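PDB 5EJR: myosin-I heavy chain from Dictyostelium discoideum, which works as an actin-based class VII motor in the early steps of phagocytosis and adhesion, here represented by the second MyTH4-FERM unit of its tail. Local coordinates for residues 4-9 and 142-147; 12-17 and 39-44. All blocks are in the same frame, centred on the assembly; numbering follows the deposited sequence.

Overall arrangement
Both contacts belong to the N-terminal part of the chain, at the MyTH4 end and far from the FERM lobes. Contact 1 lays the first helix, 5-11, against the start of helix 142-159 of the MyTH4 domain; contact 2 joins the beginning of the next helix, 15-25, to the 3-10 turn at 39-41. Their centres are about 13 Å apart, and they meet where Leu6 packs on Phe42 and Trp9 on Phe14. Each is partly buried. In contact 1 an indole receives a leucine methyl, and the clear polar link is by way of water; contact 2 is built mainly on phenylalanine rings, with Ala41, Ser16 and Asn39 around them, and has no hydrogen bond across it.

Contact 1 (4-9 and 142-147); sequences SQLAQW and DSLLQP
Gln5, one residue past the N-cap Ser4, whose OG accepts from Ala7 N at 3.2 Å, meets Pro147: Gln5 O lies 3.5 Å from Pro147 CB, and the two CB atoms also touch. The amide end of Gln5 bends off this patch, as suits a long polar residue on an exposed border. Proline has no N-H to give to the preceding turn, where its helix is kinked, and Pro147 CB rests on Gln5 and the backbone of Leu6. Leu6 puts CD1 3.8 Å from Leu144 CD1, the side chains lying alongside and pointing the same way. Leu6 N donates to a water at 2.9 Å, which donates in turn to Pro147 O at 3.0 Å. Trp9 makes the broadest contact. Its bond from CA to CB points toward the other helix, chi1 of 173° sets CG anti to the backbone N, and Leu144 CD1 sits over the six-membered ring, 3.4 Å from the centroid and 2° off the normal, a CH-pi contact. Ser143 is small enough to bring OG close to the indole edge, 2.9 Å from Trp9 NE1. The axes of segments 5-9 and 142-147 run roughly antiparallel (153°), joining the N-terminal helix to the MyTH4 helical bundle. Asp105 and Cys109 of helix 104-113 also touch the indole, and Arg13 makes a cation-pi contact with it. The chemistry implies an indole face held by dispersion from a methyl, a polar edge at Ser143, and backbones linked through water.

Contact 2 (12-17 and 39-44); sequences TRFRSF and NTAFYF
Phe14 and Phe42 form an offset stack, with centroids 5.0 Å apart and planes 29° from parallel. Phe14 CE2 lies over one face of the Phe42 ring, displaced toward its rim, while the edge of the Phe14 ring meets the small methyl of Ala41, with CD2 3.7 Å from Ala41 CB. Both rings are buried, and flat, apolar groups suit this enclosed part of the contact.

The remaining partners, Phe17, Ser16, Asn39 and Ala41, are partly exposed, though they approach just as closely. Phe17 completes the aromatic cluster differently from the stacked pair: its CE1 comes 3.6 Å from Phe42 CE2, rim to rim, and the planes stand 61° apart. Polar groups can take their place on this more accessible side because each has a partner of its own. Ser16 OG, placed between the backbone N and carbonyl carbon by chi1 of 66°, approaches Ala41 CB to 3.4 Å and is hydrogen-bonded with Pro38 O. Asn39 brings OD1 to the edge of Phe17, 3.4 Å from CZ, with amide and ring nearly perpendicular, while ND2 bonds to Asp37 OD1.

The cluster thus joins the first turn of helix 15-25 to the 3-10 turn 39-41. Helix 5-11 adjoins it, with Ala10 against Phe42, while Ala41 O accepts a hydrogen bond from Arg113, at the end of helix 104-113.

Contact 1 (4-9 and 142-147)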
ATOM      1  N   SER A   4     -37.794 -13.675 -14.490  1.00 64.06           N
ATOM      2  CA  SER A   4     -37.025 -12.456 -14.215  1.00 61.31           C
ATOM      3  C   SER A   4     -35.971 -12.211 -15.292  1.00 61.10           C
ATOM      4  O   SER A   4     -35.676 -13.120 -16.068  1.00 60.46           O
ATOM      5  CB  SER A   4     -36.356 -12.543 -12.847  1.00 63.24           C
ATOM      6  OG  SER A   4     -35.303 -13.495 -12.836  1.00 68.71           O
ATOM      7  N   GLN A   5     -35.391 -10.993 -15.331  1.00 55.73           N
ATOM      8  CA  GLN A   5     -34.343 -10.634 -16.293  1.00 54.19           C
ATOM      9  C   GLN A   5     -33.115 -11.530 -16.107  1.00 54.37           C
ATOM     10  O   GLN A   5     -32.532 -11.957 -17.103  1.00 52.63           O
ATOM     11  CB  GLN A   5     -33.973  -9.149 -16.197  1.00 55.23           C
ATOM     12  CG  GLN A   5     -35.069  -8.206 -16.670  1.00 80.83           C
ATOM     13  CD  GLN A   5     -34.973  -7.889 -18.141  1.00107.02           C
ATOM     14  OE1 GLN A   5     -35.254  -8.727 -19.011  1.00103.79           O
ATOM     15  NE2 GLN A   5     -34.619  -6.649 -18.450  1.00100.12           N
ATOM     16  N   LEU A   6     -32.769 -11.871 -14.836  1.00 49.49           N
ATOM     17  CA  LEU A   6     -31.646 -12.759 -14.519  1.00 48.18           C
ATOM     18  C   LEU A   6     -31.893 -14.183 -15.044  1.00 49.86           C
ATOM     19  O   LEU A   6     -30.993 -14.762 -15.648  1.00 48.01           O
ATOM     20  CB  LEU A   6     -31.302 -12.761 -13.006  1.00 47.54           C
ATOM     21  CG  LEU A   6     -30.235 -13.774 -12.524  1.00 51.23           C
ATOM     22  CD1 LEU A   6     -28.836 -13.420 -13.029  1.00 50.50           C
ATOM     23  CD2 LEU A   6     -30.217 -13.891 -11.025  1.00 52.71           C
ATOM     24  N   ALA A   7     -33.105 -14.736 -14.814  1.00 46.71           N
ATOM     25  CA  ALA A   7     -33.506 -16.072 -15.268  1.00 46.87           C
ATOM     26  C   ALA A   7     -33.482 -16.151 -16.792  1.00 52.13           C
ATOM     27  O   ALA A   7     -33.027 -17.159 -17.328  1.00 51.97           O
ATOM     28  CB  ALA A   7     -34.895 -16.417 -14.740  1.00 48.04           C
ATOM     29  N   GLN A   8     -33.932 -15.075 -17.487  1.00 49.51           N
ATOM     30  CA  GLN A   8     -33.932 -14.975 -18.954  1.00 50.06           C
ATOM     31  C   GLN A   8     -32.505 -15.016 -19.500  1.00 52.69           C
ATOM     32  O   GLN A   8     -32.260 -15.661 -20.523  1.00 52.55           O
ATOM     33  CB  GLN A   8     -34.633 -13.701 -19.424  1.00 51.86           C
ATOM     34  CG  GLN A   8     -36.160 -13.772 -19.359  1.00 66.77           C
ATOM     35  CD  GLN A   8     -36.821 -12.451 -19.683  1.00 93.50           C
ATOM     36  OE1 GLN A   8     -36.333 -11.650 -20.497  1.00 92.77           O
ATOM     37  NE2 GLN A   8     -37.969 -12.204 -19.068  1.00 85.35           N
ATOM     38  N   TRP A   9     -31.557 -14.346 -18.790  1.00 47.23           N
ATOM     39  CA  TRP A   9     -30.134 -14.317 -19.123  1.00 45.31           C
ATOM     40  C   TRP A   9     -29.537 -15.717 -18.904  1.00 48.73           C
ATOM     41  O   TRP A   9     -28.778 -16.193 -19.738  1.00 47.59           O
ATOM     42  CB  TRP A   9     -29.407 -13.245 -18.267  1.00 42.82           C
ATOM     43  CG  TRP A   9     -27.907 -13.227 -18.409  1.00 42.80           C
ATOM     44  CD1 TRP A   9     -27.169 -12.449 -19.253  1.00 44.88           C
ATOM     45  CD2 TRP A   9     -26.968 -14.012 -17.662  1.00 42.22           C
ATOM     46  NE1 TRP A   9     -25.827 -12.709 -19.084  1.00 43.20           N
ATOM     47  CE2 TRP A   9     -25.675 -13.644 -18.095  1.00 45.05           C
ATOM     48  CE3 TRP A   9     -27.093 -14.959 -16.633  1.00 43.93           C
ATOM     49  CZ2 TRP A   9     -24.518 -14.209 -17.552  1.00 44.69           C
ATOM     50  CZ3 TRP A   9     -25.949 -15.541 -16.116  1.00 45.17           C
ATOM     51  CH2 TRP A   9     -24.679 -15.174 -16.582  1.00 45.28           C
ATOM     52  N   ASP A 142     -21.279  -7.034 -19.724  1.00 46.80           N
ATOM     53  CA  ASP A 142     -22.277  -6.048 -20.137  1.00 47.60           C
ATOM     54  C   ASP A 142     -23.652  -6.723 -20.287  1.00 52.10           C
ATOM     55  O   ASP A 142     -24.684  -6.096 -20.039  1.00 52.39           O
ATOM     56  CB  ASP A 142     -21.832  -5.385 -21.445  1.00 50.25           C
ATOM     57  CG  ASP A 142     -20.410  -4.855 -21.366  1.00 69.04           C
ATOM     58  OD1 ASP A 142     -19.459  -5.678 -21.452  1.00 70.08           O
ATOM     59  OD2 ASP A 142     -20.244  -3.637 -21.150  1.00 77.14           O
ATOM     60  N   SER A 143     -23.640  -8.028 -20.627  1.00 47.41           N
ATOM     61  CA  SER A 143     -24.826  -8.868 -20.766  1.00 47.53           C
ATOM     62  C   SER A 143     -25.473  -9.126 -19.409  1.00 49.72           C
ATOM     63  O   SER A 143     -26.693  -9.038 -19.315  1.00 50.64           O
ATOM     64  CB  SER A 143     -24.459 -10.194 -21.422  1.00 50.56           C
ATOM     65  OG  SER A 143     -25.574 -11.066 -21.475  1.00 64.09           O
ATOM     66  N   LEU A 144     -24.665  -9.460 -18.373  1.00 44.21           N
ATOM     67  CA  LEU A 144     -25.147  -9.759 -17.022  1.00 43.70           C
ATOM     68  C   LEU A 144     -25.484  -8.513 -16.192  1.00 46.93           C
ATOM     69  O   LEU A 144     -26.397  -8.587 -15.377  1.00 45.64           O
ATOM     70  CB  LEU A 144     -24.161 -10.676 -16.263  1.00 42.54           C
ATOM     71  CG  LEU A 144     -24.529 -11.106 -14.823  1.00 46.08           C
ATOM     72  CD1 LEU A 144     -25.727 -12.040 -14.796  1.00 46.40           C
ATOM     73  CD2 LEU A 144     -23.373 -11.770 -14.134  1.00 46.59           C
ATOM     74  N   LEU A 145     -24.766  -7.388 -16.396  1.00 44.49           N
ATOM     75  CA  LEU A 145     -24.912  -6.137 -15.625  1.00 45.60           C
ATOM     76  C   LEU A 145     -26.365  -5.726 -15.304  1.00 49.08           C
ATOM     77  O   LEU A 145     -26.720  -5.752 -14.128  1.00 48.21           O
ATOM     78  CB  LEU A 145     -24.149  -4.963 -16.277  1.00 46.14           C
ATOM     79  CG  LEU A 145     -24.061  -3.667 -15.460  1.00 52.00           C
ATOM     80  CD1 LEU A 145     -23.215  -3.845 -14.188  1.00 51.62           C
ATOM     81  CD2 LEU A 145     -23.539  -2.527 -16.303  1.00 56.57           C
ATOM     82  N   GLN A 146     -27.191  -5.356 -16.310  1.00 47.35           N
ATOM     83  CA  GLN A 146     -28.579  -4.936 -16.076  1.00 48.43           C
ATOM     84  C   GLN A 146     -29.452  -6.044 -15.438  1.00 52.51           C
ATOM     85  O   GLN A 146     -29.995  -5.777 -14.363  1.00 53.18           O
ATOM     86  CB  GLN A 146     -29.232  -4.343 -17.336  1.00 50.85           C
ATOM     87  CG  GLN A 146     -30.147  -3.157 -17.036  1.00 64.25           C
ATOM     88  CD  GLN A 146     -29.390  -1.931 -16.564  1.00 78.58           C
ATOM     89  OE1 GLN A 146     -28.626  -1.307 -17.314  1.00 72.55           O
ATOM     90  NE2 GLN A 146     -29.593  -1.560 -15.308  1.00 66.34           N
ATOM     91  N   PRO A 147     -29.563  -7.285 -16.001  1.00 47.03           N
ATOM     92  CA  PRO A 147     -30.365  -8.327 -15.327  1.00 46.26           C
ATOM     93  C   PRO A 147     -29.986  -8.591 -13.862  1.00 45.73           C
ATOM     94  O   PRO A 147     -30.892  -8.732 -13.033  1.00 44.53           O
ATOM     95  CB  PRO A 147     -30.139  -9.571 -16.201  1.00 48.62           C
ATOM     96  CG  PRO A 147     -29.799  -9.039 -17.537  1.00 53.14           C
ATOM     97  CD  PRO A 147     -28.997  -7.801 -17.271  1.00 48.38           C
TER
HETATM   98  O   HOH W   1     -33.678  -9.876 -12.913  1.00 36.43           O

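Contact 2 (12-17 and 39-44)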
ATOM      1  N   THR A  12     -30.153 -19.309 -21.524  1.00 54.77           N
ATOM      2  CA  THR A  12     -29.266 -19.678 -22.637  1.00 54.02           C
ATOM      3  C   THR A  12     -27.779 -19.800 -22.225  1.00 56.62           C
ATOM      4  O   THR A  12     -26.911 -19.814 -23.110  1.00 56.63           O
ATOM      5  CB  THR A  12     -29.427 -18.638 -23.767  1.00 61.29           C
ATOM      6  OG1 THR A  12     -28.987 -17.358 -23.295  1.00 60.59           O
ATOM      7  CG2 THR A  12     -30.855 -18.543 -24.290  1.00 58.79           C
ATOM      8  N   ARG A  13     -27.472 -19.856 -20.903  1.00 50.61           N
ATOM      9  CA  ARG A  13     -26.086 -19.890 -20.407  1.00 47.74           C
ATOM     10  C   ARG A  13     -25.836 -20.876 -19.269  1.00 50.48           C
ATOM     11  O   ARG A  13     -24.759 -21.466 -19.204  1.00 49.91           O
ATOM     12  CB  ARG A  13     -25.615 -18.482 -19.985  1.00 44.55           C
ATOM     13  CG  ARG A  13     -25.629 -17.422 -21.090  1.00 48.72           C
ATOM     14  CD  ARG A  13     -25.460 -16.031 -20.507  1.00 49.25           C
ATOM     15  NE  ARG A  13     -25.334 -14.986 -21.529  1.00 49.01           N
ATOM     16  CZ  ARG A  13     -26.353 -14.317 -22.057  1.00 62.10           C
ATOM     17  NH1 ARG A  13     -27.600 -14.594 -21.692  1.00 48.11           N
ATOM     18  NH2 ARG A  13     -26.138 -13.380 -22.968  1.00 53.25           N
ATOM     19  N   PHE A  14     -26.794 -21.029 -18.349  1.00 47.55           N
ATOM     20  CA  PHE A  14     -26.632 -21.946 -17.221  1.00 47.12           C
ATOM     21  C   PHE A  14     -26.721 -23.388 -17.705  1.00 51.56           C
ATOM     22  O   PHE A  14     -27.461 -23.666 -18.652  1.00 50.82           O
ATOM     23  CB  PHE A  14     -27.708 -21.680 -16.147  1.00 48.84           C
ATOM     24  CG  PHE A  14     -27.289 -20.872 -14.933  1.00 48.93           C
ATOM     25  CD1 PHE A  14     -26.575 -19.684 -15.075  1.00 50.70           C
ATOM     26  CD2 PHE A  14     -27.668 -21.264 -13.653  1.00 50.79           C
ATOM     27  CE1 PHE A  14     -26.214 -18.925 -13.955  1.00 50.51           C
ATOM     28  CE2 PHE A  14     -27.312 -20.500 -12.531  1.00 52.92           C
ATOM     29  CZ  PHE A  14     -26.584 -19.340 -12.691  1.00 49.91           C
ATOM     30  N   ARG A  15     -25.971 -24.291 -17.058  1.00 48.18           N
ATOM     31  CA  ARG A  15     -25.961 -25.719 -17.365  1.00 49.11           C
ATOM     32  C   ARG A  15     -27.369 -26.308 -17.185  1.00 55.71           C
ATOM     33  O   ARG A  15     -27.885 -26.941 -18.111  1.00 55.76           O
ATOM     34  CB  ARG A  15     -24.961 -26.469 -16.466  1.00 48.95           C
ATOM     35  CG  ARG A  15     -23.494 -26.112 -16.698  1.00 51.57           C
ATOM     36  CD  ARG A  15     -22.589 -27.175 -16.113  1.00 50.97           C
ATOM     37  NE  ARG A  15     -21.187 -26.753 -16.040  1.00 53.59           N
ATOM     38  CZ  ARG A  15     -20.309 -26.864 -17.035  1.00 69.32           C
ATOM     39  NH1 ARG A  15     -20.687 -27.346 -18.214  1.00 57.30           N
ATOM     40  NH2 ARG A  15     -19.052 -26.474 -16.866  1.00 54.43           N
ATOM     41  N   SER A  16     -28.001 -26.040 -16.011  1.00 53.26           N
ATOM     42  CA  SER A  16     -29.337 -26.511 -15.614  1.00 54.49           C
ATOM     43  C   SER A  16     -30.446 -26.147 -16.600  1.00 61.82           C
ATOM     44  O   SER A  16     -31.350 -26.958 -16.814  1.00 62.33           O
ATOM     45  CB  SER A  16     -29.687 -26.036 -14.206  1.00 55.61           C
ATOM     46  OG  SER A  16     -29.824 -24.625 -14.157  1.00 56.91           O
ATOM     47  N   PHE A  17     -30.373 -24.945 -17.200  1.00 59.42           N
ATOM     48  CA  PHE A  17     -31.350 -24.480 -18.192  1.00 60.30           C
ATOM     49  C   PHE A  17     -31.085 -25.072 -19.579  1.00 65.54           C
ATOM     50  O   PHE A  17     -32.025 -25.278 -20.341  1.00 65.23           O
ATOM     51  CB  PHE A  17     -31.389 -22.949 -18.254  1.00 61.51           C
ATOM     52  CG  PHE A  17     -32.075 -22.298 -17.078  1.00 63.33           C
ATOM     53  CD1 PHE A  17     -31.392 -22.076 -15.887  1.00 65.65           C
ATOM     54  CD2 PHE A  17     -33.406 -21.908 -17.159  1.00 66.50           C
ATOM     55  CE1 PHE A  17     -32.031 -21.482 -14.797  1.00 66.61           C
ATOM     56  CE2 PHE A  17     -34.043 -21.310 -16.068  1.00 69.36           C
ATOM     57  CZ  PHE A  17     -33.350 -21.100 -14.896  1.00 66.85           C
ATOM     58  N   ASN A  39     -34.384 -23.654 -12.241  1.00 64.68           N
ATOM     59  CA  ASN A  39     -34.304 -22.513 -11.328  1.00 62.95           C
ATOM     60  C   ASN A  39     -33.633 -22.850  -9.983  1.00 65.20           C
ATOM     61  O   ASN A  39     -33.149 -21.931  -9.320  1.00 65.32           O
ATOM     62  CB  ASN A  39     -35.686 -21.873 -11.126  1.00 62.78           C
ATOM     63  CG  ASN A  39     -36.313 -21.363 -12.404  1.00 79.74           C
ATOM     64  OD1 ASN A  39     -35.996 -20.276 -12.900  1.00 70.34           O
ATOM     65  ND2 ASN A  39     -37.220 -22.141 -12.970  1.00 74.25           N
ATOM     66  N   THR A  40     -33.555 -24.153  -9.602  1.00 59.98           N
ATOM     67  CA  THR A  40     -32.924 -24.621  -8.350  1.00 58.78           C
ATOM     68  C   THR A  40     -31.406 -24.299  -8.281  1.00 59.75           C
ATOM     69  O   THR A  40     -30.797 -24.377  -7.203  1.00 58.18           O
ATOM     70  CB  THR A  40     -33.208 -26.114  -8.095  1.00 68.95           C
ATOM     71  OG1 THR A  40     -32.571 -26.907  -9.093  1.00 72.38           O
ATOM     72  CG2 THR A  40     -34.694 -26.436  -8.037  1.00 68.07           C
ATOM     73  N   ALA A  41     -30.806 -23.939  -9.439  1.00 53.45           N
ATOM     74  CA  ALA A  41     -29.400 -23.574  -9.552  1.00 52.25           C
ATOM     75  C   ALA A  41     -29.170 -22.196  -8.919  1.00 54.40           C
ATOM     76  O   ALA A  41     -28.053 -21.907  -8.513  1.00 52.43           O
ATOM     77  CB  ALA A  41     -28.974 -23.565 -11.013  1.00 52.89           C
ATOM     78  N   PHE A  42     -30.235 -21.364  -8.822  1.00 52.13           N
ATOM     79  CA  PHE A  42     -30.205 -20.034  -8.209  1.00 51.87           C
ATOM     80  C   PHE A  42     -30.372 -20.082  -6.684  1.00 52.65           C
ATOM     81  O   PHE A  42     -30.331 -19.033  -6.037  1.00 50.99           O
ATOM     82  CB  PHE A  42     -31.325 -19.163  -8.789  1.00 54.85           C
ATOM     83  CG  PHE A  42     -31.153 -18.731 -10.222  1.00 57.67           C
ATOM     84  CD1 PHE A  42     -30.113 -17.882 -10.590  1.00 60.87           C
ATOM     85  CD2 PHE A  42     -32.071 -19.111 -11.192  1.00 61.64           C
ATOM     86  CE1 PHE A  42     -29.973 -17.456 -11.911  1.00 62.04           C
ATOM     87  CE2 PHE A  42     -31.934 -18.679 -12.512  1.00 64.56           C
ATOM     88  CZ  PHE A  42     -30.889 -17.850 -12.859  1.00 61.77           C
ATOM     89  N   TYR A  43     -30.590 -21.273  -6.114  1.00 48.22           N
ATOM     90  CA  TYR A  43     -30.853 -21.404  -4.691  1.00 48.45           C
ATOM     91  C   TYR A  43     -29.688 -21.975  -3.910  1.00 48.34           C
ATOM     92  O   TYR A  43     -28.959 -22.836  -4.418  1.00 45.61           O
ATOM     93  CB  TYR A  43     -32.136 -22.236  -4.441  1.00 52.69           C
ATOM     94  CG  TYR A  43     -33.385 -21.769  -5.163  1.00 57.98           C
ATOM     95  CD1 TYR A  43     -33.626 -20.415  -5.380  1.00 60.14           C
ATOM     96  CD2 TYR A  43     -34.373 -22.672  -5.544  1.00 61.37           C
ATOM     97  CE1 TYR A  43     -34.762 -19.981  -6.058  1.00 62.56           C
ATOM     98  CE2 TYR A  43     -35.539 -22.246  -6.179  1.00 63.55           C
ATOM     99  CZ  TYR A  43     -35.725 -20.895  -6.440  1.00 75.21           C
ATOM    100  OH  TYR A  43     -36.863 -20.450  -7.069  1.00 83.46           O
ATOM    101  N   PHE A  44     -29.542 -21.511  -2.652  1.00 44.09           N
ATOM    102  CA  PHE A  44     -28.522 -21.952  -1.699  1.00 43.51           C
ATOM    103  C   PHE A  44     -28.559 -23.468  -1.475  1.00 48.49           C
ATOM    104  O   PHE A  44     -29.632 -24.065  -1.424  1.00 48.39           O
ATOM    105  CB  PHE A  44     -28.663 -21.211  -0.345  1.00 44.48           C
ATOM    106  CG  PHE A  44     -27.775 -21.733   0.772  1.00 46.08           C
ATOM    107  CD1 PHE A  44     -28.188 -22.786   1.583  1.00 49.76           C
ATOM    108  CD2 PHE A  44     -26.500 -21.214   0.970  1.00 47.50           C
ATOM    109  CE1 PHE A  44     -27.341 -23.313   2.566  1.00 50.81           C
ATOM    110  CE2 PHE A  44     -25.661 -21.729   1.968  1.00 50.08           C
ATOM    111  CZ  PHE A  44     -26.086 -22.777   2.755  1.00 48.95           C
TER